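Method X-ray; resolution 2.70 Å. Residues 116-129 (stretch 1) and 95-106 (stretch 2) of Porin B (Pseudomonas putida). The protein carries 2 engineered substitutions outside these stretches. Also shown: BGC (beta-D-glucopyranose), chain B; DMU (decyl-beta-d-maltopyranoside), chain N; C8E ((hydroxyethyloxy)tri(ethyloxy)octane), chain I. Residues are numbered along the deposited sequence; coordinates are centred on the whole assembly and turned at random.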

# COMPACT_ATOMS: atom_id res chain seq x y z
N PHE A 116 5.21 11.74 -4.02
CA PHE A 116 4.65 11.07 -2.86
C PHE A 116 4.23 9.67 -3.24
O PHE A 116 4.70 8.70 -2.66
CB PHE A 116 3.50 11.88 -2.24
CG PHE A 116 3.96 13.09 -1.51
CD1 PHE A 116 4.45 12.99 -0.22
CD2 PHE A 116 3.95 14.34 -2.12
CE1 PHE A 116 4.90 14.11 0.47
CE2 PHE A 116 4.40 15.46 -1.45
CZ PHE A 116 4.88 15.35 -0.15
N SER A 117 3.36 9.57 -4.24
CA SER A 117 3.01 8.30 -4.83
C SER A 117 4.18 7.80 -5.69
O SER A 117 5.26 8.39 -5.69
CB SER A 117 1.73 8.42 -5.67
OG SER A 117 1.28 7.14 -6.12
N SER A 118 3.95 6.71 -6.42
CA SER A 118 5.01 6.02 -7.13
C SER A 118 4.39 5.29 -8.31
O SER A 118 3.31 4.70 -8.19
CB SER A 118 5.70 5.01 -6.21
OG SER A 118 6.39 4.03 -6.96
N VAL A 119 5.07 5.33 -9.45
CA VAL A 119 4.51 4.74 -10.66
C VAL A 119 4.81 3.26 -10.76
O VAL A 119 4.43 2.60 -11.73
CB VAL A 119 5.02 5.46 -11.92
CG1 VAL A 119 4.62 6.91 -11.84
CG2 VAL A 119 6.53 5.33 -12.05
N GLN A 120 5.50 2.74 -9.75
CA GLN A 120 5.76 1.31 -9.68
C GLN A 120 5.58 0.84 -8.25
O GLN A 120 6.56 0.70 -7.51
CB GLN A 120 7.18 0.99 -10.17
CG GLN A 120 7.38 1.18 -11.65
CD GLN A 120 8.86 1.34 -12.03
OE1 GLN A 120 9.37 2.47 -12.12
NE2 GLN A 120 9.54 0.22 -12.27
N GLU A 121 4.32 0.60 -7.85
CA GLU A 121 3.99 0.27 -6.46
C GLU A 121 4.87 -0.84 -5.90
O GLU A 121 5.14 -0.87 -4.71
CB GLU A 121 2.51 -0.13 -6.30
CG GLU A 121 2.09 -1.42 -7.03
CD GLU A 121 2.35 -2.70 -6.23
OE1 GLU A 121 2.21 -3.81 -6.79
OE2 GLU A 121 2.68 -2.61 -5.03
N VAL A 122 5.30 -1.77 -6.73
CA VAL A 122 6.00 -2.90 -6.17
C VAL A 122 7.42 -2.56 -5.68
O VAL A 122 8.03 -3.33 -4.94
CB VAL A 122 6.00 -4.08 -7.14
CG1 VAL A 122 7.13 -3.93 -8.15
CG2 VAL A 122 6.11 -5.37 -6.36
N TRP A 123 7.94 -1.40 -6.09
CA TRP A 123 9.27 -0.96 -5.67
C TRP A 123 9.28 -0.36 -4.25
O TRP A 123 8.41 0.44 -3.90
CB TRP A 123 9.84 0.08 -6.62
CG TRP A 123 11.24 0.52 -6.22
CD1 TRP A 123 12.42 -0.02 -6.65
CD2 TRP A 123 11.60 1.58 -5.31
NE1 TRP A 123 13.48 0.63 -6.07
CE2 TRP A 123 13.01 1.61 -5.25
CE3 TRP A 123 10.87 2.49 -4.55
CZ2 TRP A 123 13.70 2.52 -4.45
CZ3 TRP A 123 11.57 3.40 -3.75
CH2 TRP A 123 12.96 3.41 -3.72
N GLY A 124 10.29 -0.71 -3.46
CA GLY A 124 10.51 0.01 -2.23
C GLY A 124 10.86 -0.86 -1.04
O GLY A 124 10.71 -2.08 -1.08
N ARG A 125 11.34 -0.20 0.01
CA ARG A 125 11.69 -0.83 1.28
C ARG A 125 12.94 -1.68 1.21
O ARG A 125 13.08 -2.62 1.99
CB ARG A 125 10.53 -1.65 1.87
CG ARG A 125 9.22 -0.88 2.03
CD ARG A 125 9.41 0.43 2.79
NE ARG A 125 8.17 0.85 3.41
CZ ARG A 125 8.05 1.90 4.21
NH1 ARG A 125 9.11 2.65 4.48
NH2 ARG A 125 6.87 2.21 4.73
N GLY A 126 13.83 -1.36 0.28
CA GLY A 126 15.18 -1.89 0.35
C GLY A 126 15.64 -2.85 -0.73
O GLY A 126 16.83 -3.14 -0.80
N GLN A 127 14.72 -3.32 -1.57
CA GLN A 127 15.07 -4.23 -2.68
C GLN A 127 15.90 -5.45 -2.25
O GLN A 127 16.84 -5.83 -2.93
CB GLN A 127 15.79 -3.48 -3.82
CG GLN A 127 15.07 -2.22 -4.32
CD GLN A 127 13.60 -2.46 -4.64
OE1 GLN A 127 12.73 -2.32 -3.76
NE2 GLN A 127 13.32 -2.85 -5.90
N THR A 128 15.54 -6.06 -1.12
CA THR A 128 16.24 -7.24 -0.62
C THR A 128 15.26 -8.32 -0.16
O THR A 128 14.08 -8.32 -0.54
CB THR A 128 17.13 -6.92 0.59
OG1 THR A 128 17.00 -5.53 0.93
CG2 THR A 128 18.58 -7.24 0.30
N TRP A 129 15.78 -9.23 0.67
CA TRP A 129 15.01 -10.34 1.22
C TRP A 129 14.43 -9.93 2.57
O TRP A 129 15.13 -9.39 3.43
CB TRP A 129 15.89 -11.58 1.38
CG TRP A 129 16.38 -12.18 0.06
CD1 TRP A 129 17.41 -11.72 -0.72
CD2 TRP A 129 15.87 -13.35 -0.61
NE1 TRP A 129 17.56 -12.52 -1.83
CE2 TRP A 129 16.63 -13.52 -1.78
CE3 TRP A 129 14.84 -14.25 -0.33
CZ2 TRP A 129 16.39 -14.57 -2.68
CZ3 TRP A 129 14.60 -15.29 -1.22
CH2 TRP A 129 15.37 -15.44 -2.38
C2 BGC B . 6.10 -0.58 -1.87
C3 BGC B . 4.80 -1.08 -1.77
C4 BGC B . 4.41 -1.34 -0.39
C5 BGC B . 4.58 -0.10 0.55
C6 BGC B . 4.46 -0.35 1.87
C1 BGC B . 6.27 0.67 -1.16
O1 BGC B . 7.58 1.08 -1.30
O2 BGC B . 6.43 -0.38 -3.28
O3 BGC B . 4.71 -2.30 -2.58
O4 BGC B . 3.09 -1.81 -0.37
O5 BGC B . 5.96 0.48 0.24
O6 BGC B . 5.52 -0.92 2.57
C1 DMU N . 17.02 -2.26 -18.07
C2 DMU N . 18.18 -1.44 -17.80
C3 DMU N . 18.40 -0.26 -18.67
C4 DMU N . 17.12 0.51 -19.06
O5 DMU N . 15.92 -0.44 -19.19
C6 DMU N . 15.79 -1.52 -18.24
O7 DMU N . 19.31 0.67 -18.03
O16 DMU N . 14.75 -2.37 -18.71
C18 DMU N . 13.43 -2.26 -18.22
C19 DMU N . 12.36 -3.08 -18.98
C22 DMU N . 12.52 -4.63 -19.00
C25 DMU N . 11.33 -5.43 -19.53
C28 DMU N . 10.44 -6.18 -18.57
C31 DMU N . 9.12 -6.72 -19.09
O49 DMU N . 16.81 -3.24 -16.97
O55 DMU N . 19.38 -2.29 -17.76
C57 DMU N . 17.26 1.15 -20.25
O61 DMU N . 16.17 1.86 -20.73
C5 DMU N . 21.24 1.98 -17.85
C7 DMU N . 20.59 3.25 -17.75
C8 DMU N . 20.42 3.97 -19.04
C9 DMU N . 20.16 3.10 -20.32
O1 DMU N . 20.25 1.58 -20.03
C10 DMU N . 20.50 1.04 -18.68
O2 DMU N . 19.41 4.94 -18.92
O3 DMU N . 21.47 1.40 -16.52
O4 DMU N . 21.37 4.05 -16.82
C11 DMU N . 20.99 3.42 -21.30
O6 DMU N . 20.93 4.70 -21.80
C2 C8E I . 15.69 -11.34 -9.36
C3 C8E I . 15.36 -10.26 -10.39
C4 C8E I . 16.19 -10.40 -11.67
C5 C8E I . 15.30 -10.28 -12.91
C6 C8E I . 14.85 -11.64 -13.42
C7 C8E I . 13.34 -11.70 -13.65
C8 C8E I . 12.89 -13.09 -14.10
O9 C8E I . 11.59 -13.42 -13.64
C10 C8E I . 10.57 -13.36 -14.62
C11 C8E I . 9.30 -14.06 -14.10
O12 C8E I . 8.18 -13.88 -14.96
C13 C8E I . 7.11 -14.78 -14.71
C14 C8E I . 6.19 -14.94 -15.92
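Stretch 2, residues 95-106: ITERSGRNLSND

Stretch 2 runs antiparallel along stretch 1 in a largely polar contact that buries 953 Å² in all, the strand residue Glu97 beside Trp129 and the start of the helix beside Ser118. The direction follows from the CA pairing, in which Trp129 CA lies 4.3 Å from Glu97 CA, Gln127 CA 4.7 Å from Arg98 CA, Gln120 CA 6.3 Å from Asn102 CA and Ser118 CA 5.7 Å from Ser104 CA. Residues 95-100 are strand, and Glu97 forms a non-hydrogen-bonded antiparallel bridge with Trp129; Glu97 CB lies over the indole face, 3.7 Å from the five-membered ring centroid. Next to it, Arg98 N donates a weak bond to Thr128 O (3.3 Å).

The CA-to-CB bond of Arg98 points toward stretch 1, and its side chain follows an m, t, t course over chi1 to chi3. Its NH1 donates to Gly124 O at 2.7 Å, and its NH2 reaches BGC O3 at 2.5 Å, so one guanidinium links the strand to both the Gly124 carbonyl and the sugar.

After Gly100, the chain leaves the strand and starts a helix at Leu103. Asn102 caps it, OD1 accepting from Ser104 N (2.8 Å), while ND2 donates to Ser118 OG (3.0 Å) and CB covers one face of Trp123 (3.8 Å to the five-membered ring centroid). Gln120 OE1 receives Leu103 N at 2.6 Å and 171°, and Val119 N donates to Ser104 OG at 3.0 Å.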

# COMPACT_ATOMS: atom_id res chain seq x y z
N ILE A 95 7.92 -15.00 2.83
CA ILE A 95 9.21 -14.39 2.58
C ILE A 95 9.17 -13.70 1.22
O ILE A 95 8.62 -14.24 0.27
CB ILE A 95 10.32 -15.44 2.62
CG1 ILE A 95 10.39 -16.06 4.02
CG2 ILE A 95 11.65 -14.83 2.29
CD1 ILE A 95 11.63 -16.87 4.27
N THR A 96 9.72 -12.50 1.12
CA THR A 96 9.74 -11.80 -0.16
C THR A 96 11.15 -11.38 -0.53
O THR A 96 12.00 -11.19 0.34
CB THR A 96 8.79 -10.55 -0.18
OG1 THR A 96 9.17 -9.62 0.83
CG2 THR A 96 7.35 -10.96 0.04
N GLU A 97 11.42 -11.29 -1.83
CA GLU A 97 12.57 -10.54 -2.32
C GLU A 97 12.11 -9.67 -3.47
O GLU A 97 11.29 -10.08 -4.29
CB GLU A 97 13.76 -11.41 -2.70
CG GLU A 97 13.72 -11.97 -4.12
CD GLU A 97 15.02 -11.75 -4.88
OE1 GLU A 97 15.47 -10.58 -4.95
OE2 GLU A 97 15.58 -12.74 -5.42
N ARG A 98 12.61 -8.44 -3.49
CA ARG A 98 12.25 -7.46 -4.49
C ARG A 98 13.52 -7.03 -5.21
O ARG A 98 14.59 -7.03 -4.62
CB ARG A 98 11.64 -6.25 -3.80
CG ARG A 98 10.29 -6.50 -3.17
CD ARG A 98 9.82 -5.26 -2.45
NE ARG A 98 8.37 -5.20 -2.33
CZ ARG A 98 7.70 -4.07 -2.12
NH1 ARG A 98 8.36 -2.93 -2.02
NH2 ARG A 98 6.38 -4.09 -2.02
N SER A 99 13.40 -6.64 -6.47
CA SER A 99 14.55 -6.20 -7.26
C SER A 99 14.16 -5.07 -8.18
O SER A 99 13.01 -4.99 -8.61
CB SER A 99 15.08 -7.34 -8.12
OG SER A 99 16.23 -7.92 -7.54
N GLY A 100 15.11 -4.20 -8.50
CA GLY A 100 14.88 -3.23 -9.55
C GLY A 100 14.89 -1.78 -9.16
O GLY A 100 15.20 -1.42 -8.02
N ARG A 101 14.55 -0.93 -10.13
CA ARG A 101 14.61 0.51 -9.98
C ARG A 101 13.26 1.16 -10.27
O ARG A 101 12.41 0.57 -10.93
CB ARG A 101 15.67 1.08 -10.93
CG ARG A 101 17.11 0.74 -10.56
CD ARG A 101 18.08 1.57 -11.37
NE ARG A 101 18.07 1.18 -12.77
CZ ARG A 101 18.83 1.74 -13.71
NH1 ARG A 101 19.67 2.73 -13.40
NH2 ARG A 101 18.75 1.31 -14.96
N ASN A 102 13.10 2.40 -9.79
CA ASN A 102 11.83 3.11 -9.86
C ASN A 102 11.91 4.37 -10.71
O ASN A 102 12.70 5.27 -10.40
CB ASN A 102 11.38 3.52 -8.45
CG ASN A 102 9.96 4.06 -8.43
OD1 ASN A 102 9.40 4.44 -9.46
ND2 ASN A 102 9.35 4.07 -7.24
N LEU A 103 11.07 4.45 -11.74
CA LEU A 103 10.95 5.65 -12.59
C LEU A 103 10.71 6.94 -11.81
O LEU A 103 11.28 7.99 -12.14
CB LEU A 103 9.82 5.48 -13.59
CG LEU A 103 10.12 5.74 -15.06
CD1 LEU A 103 8.97 6.49 -15.72
CD2 LEU A 103 11.45 6.44 -15.26
N SER A 104 9.84 6.86 -10.80
CA SER A 104 9.51 8.00 -9.96
C SER A 104 10.75 8.71 -9.40
O SER A 104 10.82 9.94 -9.36
CB SER A 104 8.58 7.59 -8.80
OG SER A 104 7.24 7.46 -9.23
N ASN A 105 11.74 7.93 -8.98
CA ASN A 105 12.98 8.53 -8.53
C ASN A 105 13.86 8.99 -9.68
O ASN A 105 14.38 10.10 -9.68
CB ASN A 105 13.74 7.54 -7.66
CG ASN A 105 12.99 7.20 -6.41
OD1 ASN A 105 12.33 8.06 -5.81
ND2 ASN A 105 13.05 5.94 -6.01
N ASP A 106 13.99 8.13 -10.69
CA ASP A 106 15.02 8.30 -11.70
C ASP A 106 14.68 9.31 -12.78
O ASP A 106 15.59 9.85 -13.40
CB ASP A 106 15.41 6.94 -12.29
CG ASP A 106 16.10 6.04 -11.28
OD1 ASP A 106 16.67 6.59 -10.31
OD2 ASP A 106 16.09 4.80 -11.45
O HOH W 1 11.35 -7.72 0.02